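Local coordinates for SH2 domain-containing protein 3C (Homo sapiens, PDB 3T6G) that acts as a signalling adapter in cell adhesion and migration, its C-terminal Cdc25-homology domain, the part modelled, held closed and incapable of canonical nucleotide exchange, at residues Thr166-Thr169 against Leu170-Arg173; Leu189-Asn193 against Glu194-Gly198. The protein carries 2 engineered substitutions. All coordinates share one frame; numbering follows the deposited sequence.

Contacts 1 and 2 sit on two helices that follow each other in the chain of the all-helical Ras-GEF-like domain, 164-173 and 175-193, with centres 28 Å apart and nearest atoms about 12 Å apart. Contact 1 lies within the first helix and is partly buried: W167 and L170 face helix 121-140, while R171, Q172 and R173 are exposed. Contact 2 is a surface feature at the far end of the second helix, where the chain turns into a loop; L192 is its buried residue. Successive backbone bonds of helical spacing run through contact 1, whereas in contact 2 that pattern breaks down and helix-ending bonds replace it.

Contact 1 of 2, residues Thr166-Thr169 against Leu170-Arg173; sequences TWVT and LRQR
Four backbone bonds of the i to i+4 kind tie 166-169 to 170-173: L170 to T166, R171 to W167, Q172 to V168 and R173 to T169. The straightest is R173 N to T169 O, 2.9 Å with an N-H...O angle of 157°; T169 O also takes a weak second bond from Q172 N. Beyond the backbone, the guanidinium of R171 folds back along the helix. A bend at chi3 (-101°) turns it toward the preceding turn, where W167 O sits over the centre of one of its faces, 3.7 Å above the plane, and R171 NH2 comes within 3.4 Å of W167 CB. The guanidinium and indole planes are 22° apart. W167 and L170 run side by side, with CD2 of L170 3.6 Å from CE3 of W167, and both also touch L128 of helix 121-140. The indole N-H of W167 is used elsewhere, on I160 O. V168 CG1 packs alongside the amide of Q172, 3.8 Å from Q172 NE2. T169, which also touches A125, runs beside R173, its OG1 3.6 Å from R173 CD. The chemistry implies two roles: W167 and L170, with T169, pack on helix 121-140, while the R171 guanidinium lies across the backbone of the preceding turn, with no hydrogen bond to it within the two segments.

Contact 2 of 2, residues Leu189-Asn193 against Glu194-Gly198; sequences LKSLN and EGKEG
K190 meets E194 one turn on: its side chain crosses that of the glutamate obliquely, with CG 4.0 Å from E194 OE1. The extended lysine then carries its ammonium away, leaving K190 NZ 5.4 Å from E194 OE1, so the opposite charges probably attract without pairing. The carbonyl of K190 still receives E194 N, but weakly. S191 comes next, and its carbonyl takes over as the main acceptor. E194 N reaches O of S191 at 2.7 Å and K196 N reaches the same O at 3.0 Å, the two donors arriving from opposite faces of the carbonyl plane, so two bonds grip this one oxygen. The CB of S191 also packs against CB of K196, 3.7 Å away. A bend at chi2 (71°) turns the K196 chain back toward E194, where K196 NZ makes a long salt bridge of 3.8 Å with E194 OE2. G195 N bonds to L192 O at 3.2 Å, from well above the carbonyl plane, while L192 CD2 lies 3.6 Å from CA of G198; the same leucine side chain packs on M145, P199 and H208, joining the turn to helix 145-155 and to the loop. N193 OD1 is hydrogen-bonded to H208 NE2, outside the turn. G195 has a positive phi of 63°, which lets the chain reverse its twist. With K196 N on S191 O and G195 N on L192 O, this is a Schellman motif, with G195 as its C-prime residue, ending helix 175-193 and sending the chain into the loop before helix 210-215.

Contact 1 of 2, residues Thr166-Thr169 against Leu170-Arg173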
# COMPACT_ATOMS: atom_id res chain seq x y z
N THR A 166 14.29 12.12 -24.53
CA THR A 166 13.66 10.79 -24.49
C THR A 166 12.14 10.87 -24.71
O THR A 166 11.59 10.12 -25.52
CB THR A 166 13.97 10.04 -23.17
OG1 THR A 166 15.37 10.10 -22.89
CG2 THR A 166 13.53 8.59 -23.26
N TRP A 167 11.47 11.77 -24.01
CA TRP A 167 10.01 11.94 -24.17
C TRP A 167 9.58 12.44 -25.56
O TRP A 167 8.61 11.93 -26.13
CB TRP A 167 9.42 12.82 -23.06
CG TRP A 167 9.49 12.13 -21.79
CD1 TRP A 167 10.48 12.24 -20.86
CD2 TRP A 167 8.56 11.16 -21.29
NE1 TRP A 167 10.22 11.40 -19.81
CE2 TRP A 167 9.05 10.72 -20.05
CE3 TRP A 167 7.36 10.62 -21.78
CZ2 TRP A 167 8.38 9.77 -19.27
CZ3 TRP A 167 6.70 9.68 -21.01
CH2 TRP A 167 7.20 9.26 -19.77
N VAL A 168 10.28 13.45 -26.09
CA VAL A 168 10.00 13.92 -27.44
C VAL A 168 10.11 12.75 -28.42
O VAL A 168 9.20 12.50 -29.21
CB VAL A 168 10.97 15.03 -27.88
CG1 VAL A 168 10.95 15.16 -29.39
CG2 VAL A 168 10.64 16.36 -27.20
N THR A 169 11.22 12.03 -28.35
CA THR A 169 11.41 10.91 -29.26
C THR A 169 10.44 9.75 -29.01
O THR A 169 10.12 9.02 -29.96
CB THR A 169 12.91 10.48 -29.35
OG1 THR A 169 13.01 9.11 -29.76
CG2 THR A 169 13.61 10.67 -28.06
N LEU A 170 9.93 9.61 -27.78
CA LEU A 170 8.86 8.64 -27.51
C LEU A 170 7.60 9.08 -28.23
O LEU A 170 6.81 8.26 -28.71
CB LEU A 170 8.56 8.51 -26.01
CG LEU A 170 7.39 7.59 -25.59
CD1 LEU A 170 7.85 6.14 -25.50
CD2 LEU A 170 6.77 8.00 -24.25
N ARG A 171 7.42 10.39 -28.30
CA ARG A 171 6.27 10.97 -28.97
C ARG A 171 6.38 10.77 -30.48
O ARG A 171 5.37 10.58 -31.16
CB ARG A 171 6.19 12.46 -28.64
CG ARG A 171 4.95 12.87 -27.86
CD ARG A 171 5.19 14.15 -27.08
NE ARG A 171 5.45 13.85 -25.67
CZ ARG A 171 6.22 14.59 -24.87
NH1 ARG A 171 6.82 15.68 -25.35
NH2 ARG A 171 6.38 14.23 -23.60
N GLN A 172 7.61 10.79 -30.99
CA GLN A 172 7.85 10.64 -32.43
C GLN A 172 7.73 9.20 -32.88
O GLN A 172 7.05 8.90 -33.86
CB GLN A 172 9.23 11.17 -32.80
CG GLN A 172 9.26 12.67 -33.08
CD GLN A 172 10.66 13.23 -33.08
OE1 GLN A 172 11.66 12.49 -33.00
NE2 GLN A 172 10.76 14.55 -33.14
N ARG A 173 8.40 8.30 -32.15
CA ARG A 173 8.60 6.93 -32.60
C ARG A 173 7.63 5.93 -32.00
O ARG A 173 7.41 4.85 -32.56
CB ARG A 173 10.03 6.51 -32.27
CG ARG A 173 11.08 7.26 -33.06
CD ARG A 173 12.48 6.90 -32.60
NE ARG A 173 12.91 5.58 -33.08
CZ ARG A 173 13.30 5.32 -34.33
NH1 ARG A 173 13.30 6.29 -35.25
NH2 ARG A 173 13.67 4.09 -34.66

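Contact 2 of 2, residues Leu189-Asn193 against Glu194-Gly198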
# COMPACT_ATOMS: atom_id res chain seq x y z
N LEU A 189 -4.72 5.99 -12.75
CA LEU A 189 -4.04 5.99 -11.48
C LEU A 189 -4.49 7.18 -10.62
O LEU A 189 -4.53 7.09 -9.39
CB LEU A 189 -2.54 6.07 -11.73
CG LEU A 189 -1.66 6.00 -10.50
CD1 LEU A 189 -1.89 4.73 -9.72
CD2 LEU A 189 -0.21 6.16 -10.91
N LYS A 190 -4.82 8.28 -11.27
CA LYS A 190 -5.23 9.47 -10.54
C LYS A 190 -6.57 9.20 -9.86
O LYS A 190 -6.78 9.60 -8.72
CB LYS A 190 -5.33 10.66 -11.48
CG LYS A 190 -5.05 12.00 -10.85
CD LYS A 190 -5.15 13.09 -11.93
CE LYS A 190 -4.95 14.48 -11.35
NZ LYS A 190 -4.89 15.50 -12.45
N SER A 191 -7.48 8.52 -10.57
CA SER A 191 -8.73 8.04 -10.00
C SER A 191 -8.50 7.12 -8.81
O SER A 191 -9.03 7.36 -7.72
CB SER A 191 -9.54 7.26 -11.03
OG SER A 191 -10.22 8.13 -11.92
N LEU A 192 -7.74 6.05 -9.01
CA LEU A 192 -7.56 5.05 -7.98
C LEU A 192 -7.16 5.74 -6.69
O LEU A 192 -7.63 5.36 -5.62
CB LEU A 192 -6.46 4.04 -8.35
CG LEU A 192 -6.67 3.09 -9.52
CD1 LEU A 192 -5.42 2.21 -9.73
CD2 LEU A 192 -7.90 2.25 -9.26
N ASN A 193 -6.29 6.74 -6.81
CA ASN A 193 -5.73 7.42 -5.65
C ASN A 193 -6.72 8.44 -5.06
O ASN A 193 -6.53 8.91 -3.95
CB ASN A 193 -4.46 8.16 -6.03
CG ASN A 193 -3.27 7.27 -6.11
OD1 ASN A 193 -3.21 6.19 -5.51
ND2 ASN A 193 -2.26 7.73 -6.85
N GLU A 194 -7.72 8.81 -5.84
CA GLU A 194 -8.75 9.73 -5.38
C GLU A 194 -9.93 8.89 -4.98
O GLU A 194 -11.05 9.38 -4.94
CB GLU A 194 -9.19 10.68 -6.51
CG GLU A 194 -8.10 11.58 -7.03
CD GLU A 194 -8.56 12.50 -8.16
OE1 GLU A 194 -7.85 13.48 -8.45
OE2 GLU A 194 -9.63 12.23 -8.76
N GLY A 195 -9.69 7.61 -4.75
CA GLY A 195 -10.72 6.71 -4.28
C GLY A 195 -11.89 6.51 -5.23
O GLY A 195 -12.94 6.00 -4.81
N LYS A 196 -11.72 6.88 -6.50
CA LYS A 196 -12.75 6.63 -7.51
C LYS A 196 -12.83 5.15 -7.85
O LYS A 196 -11.95 4.36 -7.49
CB LYS A 196 -12.50 7.42 -8.78
CG LYS A 196 -13.26 8.73 -8.86
CD LYS A 196 -12.70 9.75 -7.89
CE LYS A 196 -13.51 11.04 -7.95
NZ LYS A 196 -12.97 12.08 -7.03
N GLU A 197 -13.89 4.78 -8.57
CA GLU A 197 -14.09 3.39 -8.95
C GLU A 197 -12.81 2.77 -9.49
O GLU A 197 -12.19 3.30 -10.41
CB GLU A 197 -15.23 3.26 -9.96
CG GLU A 197 -16.60 3.54 -9.38
CD GLU A 197 -16.86 2.74 -8.11
OE1 GLU A 197 -16.01 1.91 -7.73
OE2 GLU A 197 -17.93 2.95 -7.49
N GLY A 198 -12.43 1.64 -8.90
CA GLY A 198 -11.23 0.93 -9.30
C GLY A 198 -11.49 -0.13 -10.35
O GLY A 198 -12.53 -0.11 -11.02